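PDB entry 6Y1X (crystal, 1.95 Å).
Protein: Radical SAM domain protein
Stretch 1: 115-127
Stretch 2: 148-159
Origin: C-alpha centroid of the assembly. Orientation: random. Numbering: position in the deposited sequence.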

# COMPACT_ATOMS: atom_id res chain seq x y z
N PRO A 115 7.44 3.36 1.96
CA PRO A 115 7.97 4.27 0.93
C PRO A 115 8.02 5.73 1.34
O PRO A 115 9.03 6.40 1.09
CB PRO A 115 7.03 4.01 -0.25
CG PRO A 115 6.73 2.54 -0.11
CD PRO A 115 6.49 2.39 1.39
N LEU A 116 6.98 6.25 2.00
CA LEU A 116 6.97 7.68 2.30
C LEU A 116 7.89 8.07 3.44
O LEU A 116 8.09 9.27 3.66
CB LEU A 116 5.54 8.15 2.61
CG LEU A 116 4.46 7.86 1.56
CD1 LEU A 116 3.14 8.47 1.98
CD2 LEU A 116 4.89 8.40 0.21
N ALA A 117 8.48 7.11 4.15
CA ALA A 117 9.40 7.40 5.24
C ALA A 117 10.84 7.48 4.77
O ALA A 117 11.75 7.58 5.60
CB ALA A 117 9.27 6.35 6.35
N ASN A 118 11.08 7.43 3.46
CA ASN A 118 12.43 7.39 2.91
C ASN A 118 12.53 8.43 1.81
O ASN A 118 11.76 8.37 0.84
CB ASN A 118 12.75 6.00 2.34
CG ASN A 118 12.79 4.93 3.40
OD1 ASN A 118 13.86 4.55 3.86
ND2 ASN A 118 11.63 4.38 3.74
N GLU A 119 13.46 9.38 1.95
CA GLU A 119 13.60 10.39 0.91
C GLU A 119 13.98 9.76 -0.43
O GLU A 119 13.65 10.31 -1.48
CB GLU A 119 14.64 11.44 1.31
CG GLU A 119 14.17 12.33 2.44
CD GLU A 119 12.86 13.04 2.12
OE1 GLU A 119 12.00 13.13 3.02
OE2 GLU A 119 12.70 13.52 0.97
N GLU A 120 14.63 8.59 -0.40
CA GLU A 120 15.05 7.95 -1.64
C GLU A 120 13.86 7.58 -2.51
O GLU A 120 14.02 7.45 -3.73
CB GLU A 120 15.89 6.70 -1.35
CG GLU A 120 17.25 7.01 -0.73
CD GLU A 120 17.20 7.15 0.78
OE1 GLU A 120 16.09 7.13 1.35
OE2 GLU A 120 18.28 7.28 1.40
N THR A 121 12.68 7.40 -1.92
CA THR A 121 11.48 7.13 -2.71
C THR A 121 11.21 8.28 -3.67
O THR A 121 10.95 8.07 -4.86
CB THR A 121 10.28 6.94 -1.78
OG1 THR A 121 10.49 5.79 -0.95
CG2 THR A 121 8.99 6.78 -2.58
N PHE A 122 11.27 9.51 -3.15
CA PHE A 122 10.94 10.68 -3.95
C PHE A 122 12.01 10.96 -4.98
O PHE A 122 11.71 11.37 -6.11
CB PHE A 122 10.72 11.88 -3.02
CG PHE A 122 9.68 11.62 -1.97
CD1 PHE A 122 8.34 11.88 -2.23
CD2 PHE A 122 10.02 11.06 -0.75
CE1 PHE A 122 7.37 11.63 -1.28
CE2 PHE A 122 9.06 10.79 0.20
CZ PHE A 122 7.73 11.08 -0.06
N GLU A 123 13.28 10.74 -4.62
CA GLU A 123 14.36 10.93 -5.57
C GLU A 123 14.28 9.91 -6.70
O GLU A 123 14.53 10.24 -7.87
CB GLU A 123 15.71 10.84 -4.86
CG GLU A 123 16.90 11.19 -5.73
CD GLU A 123 16.68 12.47 -6.52
OE1 GLU A 123 16.81 12.42 -7.76
OE2 GLU A 123 16.37 13.51 -5.90
N THR A 124 13.92 8.67 -6.37
CA THR A 124 13.83 7.62 -7.38
C THR A 124 12.71 7.89 -8.38
O THR A 124 12.92 7.85 -9.60
CB THR A 124 13.60 6.26 -6.71
OG1 THR A 124 14.73 5.94 -5.88
CG2 THR A 124 13.42 5.18 -7.76
N LEU A 125 11.51 8.20 -7.88
CA LEU A 125 10.38 8.40 -8.78
C LEU A 125 10.52 9.70 -9.56
O LEU A 125 9.97 9.82 -10.65
CB LEU A 125 9.08 8.39 -7.99
CG LEU A 125 8.72 7.02 -7.42
CD1 LEU A 125 7.51 7.15 -6.55
CD2 LEU A 125 8.48 6.01 -8.54
N ARG A 126 11.24 10.68 -9.01
CA ARG A 126 11.57 11.87 -9.78
C ARG A 126 12.51 11.53 -10.93
O ARG A 126 12.34 12.04 -12.05
CB ARG A 126 12.20 12.92 -8.86
CG ARG A 126 12.51 14.23 -9.54
CD ARG A 126 13.48 15.07 -8.72
NE ARG A 126 14.81 14.46 -8.65
CZ ARG A 126 15.75 14.61 -9.57
NH1 ARG A 126 15.51 15.34 -10.66
NH2 ARG A 126 16.93 14.03 -9.42
N LEU A 127 13.49 10.66 -10.69
CA LEU A 127 14.39 10.24 -11.76
C LEU A 127 13.67 9.42 -12.82
O LEU A 127 13.85 9.64 -14.02
CB LEU A 127 15.56 9.44 -11.19
CG LEU A 127 16.65 10.16 -10.39
CD1 LEU A 127 17.61 9.14 -9.79
CD2 LEU A 127 17.40 11.15 -11.27
N ASP A 148 1.39 14.42 4.83
CA ASP A 148 2.58 15.27 4.78
C ASP A 148 3.29 15.21 3.43
O ASP A 148 3.95 16.18 3.05
CB ASP A 148 3.56 14.89 5.89
CG ASP A 148 3.08 15.31 7.27
OD1 ASP A 148 2.09 16.07 7.35
OD2 ASP A 148 3.69 14.88 8.27
N ARG A 149 3.15 14.11 2.69
CA ARG A 149 3.93 13.92 1.48
C ARG A 149 3.09 13.88 0.21
O ARG A 149 3.66 13.73 -0.88
CB ARG A 149 4.77 12.64 1.56
CG ARG A 149 5.80 12.62 2.69
CD ARG A 149 6.59 13.92 2.81
NE ARG A 149 7.47 14.18 1.68
CZ ARG A 149 8.77 13.91 1.67
NH1 ARG A 149 9.33 13.34 2.73
NH2 ARG A 149 9.51 14.20 0.61
N ILE A 150 1.76 14.00 0.30
CA ILE A 150 0.92 13.87 -0.89
C ILE A 150 1.25 14.96 -1.89
O ILE A 150 1.20 14.74 -3.11
CB ILE A 150 -0.57 13.88 -0.50
CG1 ILE A 150 -1.46 13.69 -1.73
CG2 ILE A 150 -0.94 15.15 0.25
CD1 ILE A 150 -1.24 12.37 -2.44
N GLU A 151 1.61 16.16 -1.41
CA GLU A 151 1.97 17.24 -2.32
C GLU A 151 3.21 16.88 -3.13
O GLU A 151 3.28 17.18 -4.33
CB GLU A 151 2.20 18.53 -1.53
CG GLU A 151 2.40 19.76 -2.39
CD GLU A 151 2.02 21.04 -1.68
OE1 GLU A 151 2.43 21.22 -0.51
OE2 GLU A 151 1.31 21.88 -2.29
N ASP A 152 4.19 16.24 -2.49
CA ASP A 152 5.39 15.80 -3.21
C ASP A 152 5.05 14.74 -4.24
O ASP A 152 5.54 14.79 -5.38
CB ASP A 152 6.42 15.27 -2.22
CG ASP A 152 6.99 16.35 -1.33
OD1 ASP A 152 6.75 17.54 -1.61
OD2 ASP A 152 7.67 16.00 -0.34
N LEU A 153 4.22 13.76 -3.86
CA LEU A 153 3.86 12.69 -4.78
C LEU A 153 3.17 13.26 -6.01
O LEU A 153 3.45 12.85 -7.15
CB LEU A 153 2.94 11.69 -4.08
CG LEU A 153 3.56 10.84 -2.97
CD1 LEU A 153 2.49 9.98 -2.32
CD2 LEU A 153 4.68 9.98 -3.51
N ASP A 154 2.22 14.16 -5.80
CA ASP A 154 1.54 14.83 -6.90
C ASP A 154 2.52 15.57 -7.79
O ASP A 154 2.45 15.49 -9.02
CB ASP A 154 0.53 15.84 -6.36
CG ASP A 154 -0.57 16.18 -7.35
OD1 ASP A 154 -0.53 15.68 -8.49
OD2 ASP A 154 -1.44 17.01 -7.00
N ARG A 155 3.46 16.29 -7.18
CA ARG A 155 4.34 17.13 -7.98
C ARG A 155 5.28 16.27 -8.81
O ARG A 155 5.68 16.67 -9.91
CB ARG A 155 5.09 18.10 -7.06
CG ARG A 155 5.85 19.22 -7.76
CD ARG A 155 6.52 20.13 -6.72
NE ARG A 155 7.62 19.45 -6.03
CZ ARG A 155 7.66 18.86 -4.84
NH1 ARG A 155 6.62 18.79 -4.02
NH2 ARG A 155 8.82 18.33 -4.48
N ILE A 156 5.72 15.11 -8.28
CA ILE A 156 6.60 14.20 -9.03
C ILE A 156 5.88 13.30 -10.03
O ILE A 156 6.54 12.56 -10.76
CB ILE A 156 7.45 13.27 -8.14
CG1 ILE A 156 6.60 12.18 -7.48
CG2 ILE A 156 8.24 14.07 -7.11
CD1 ILE A 156 7.36 11.38 -6.42
N GLY A 157 4.54 13.33 -10.07
CA GLY A 157 3.79 12.60 -11.07
C GLY A 157 3.18 11.27 -10.68
O GLY A 157 2.72 10.53 -11.56
N VAL A 158 3.16 10.93 -9.39
CA VAL A 158 2.49 9.71 -8.95
C VAL A 158 0.99 9.85 -9.19
O VAL A 158 0.36 10.83 -8.75
CB VAL A 158 2.81 9.43 -7.48
CG1 VAL A 158 1.93 8.31 -6.93
CG2 VAL A 158 4.28 9.09 -7.32
N THR A 159 0.39 8.87 -9.88
CA THR A 159 -1.03 8.90 -10.20
C THR A 159 -1.84 7.82 -9.48
O THR A 159 -3.07 7.92 -9.44
CB THR A 159 -1.26 8.74 -11.71
OG1 THR A 159 -0.57 7.57 -12.18
CG2 THR A 159 -0.77 9.96 -12.47

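Two nearly parallel helices pack here through a small apolar seam that is closed at one end by an arginine both stacked on a phenylalanine and paired with acids from the two stretches. The axes of helix 119-127 and helix 148-156 run in the same direction, 16° apart, and approach to 10.1 Å, a spacing bridged mostly by side chains, though the CA atoms of Arg126 and Ile156 come within 5.5 Å; together the stretches bury 489 Å².

Phe122 is the central knob, sitting among Arg149, Asp152, Leu153 and Ile156. Its flat aromatic ring offers a broad face, and the guanidinium of Arg149 lies on it, planes at 4° and Arg149 CZ 3.7 Å from the centroid of the Phe122 ring, so that cation and pi cloud attract. Stacking leaves the guanidinium edge free for hydrogen bonds. Arg149 NH1 donates to Glu119 OE1 at 2.7 Å and Arg149 NH2 to Glu119 OE2 at 3.3 Å, a two-pronged salt bridge between the stretches. Within its own helix, Arg149 NE reaches Asp152 OD2 at 2.7 Å, and Arg149 NH2 reaches the same oxygen. Asp152 OD1 in turn accepts from Arg155 NH1 at 2.7 Å, so one carboxylate serves two arginines.

The rest of the seam is largely apolar. Leu116, in the 3-10 segment before the first helix, extends CD2 to within 3.8 Å of Leu153 CD1, while Leu153 CD2 lies 3.9 Å from Phe122 CE1. Further along, Ile156 places CD1 3.8 Å from Leu125 CB and 4.3 Å from Phe122 CD1; branched aliphatic chains suit such spaces because they fill volume without needing polar partners.

Gly157 is the first residue to leave helical phi/psi, in a Schellman motif. Its positive phi (100°) favors glycine, since a CB would jam against the preceding carbonyl oxygen. Just beyond Gly157, Val158 CG2 meets Leu125 CD1 at 3.8 Å and extends the apolar contact further along the chain.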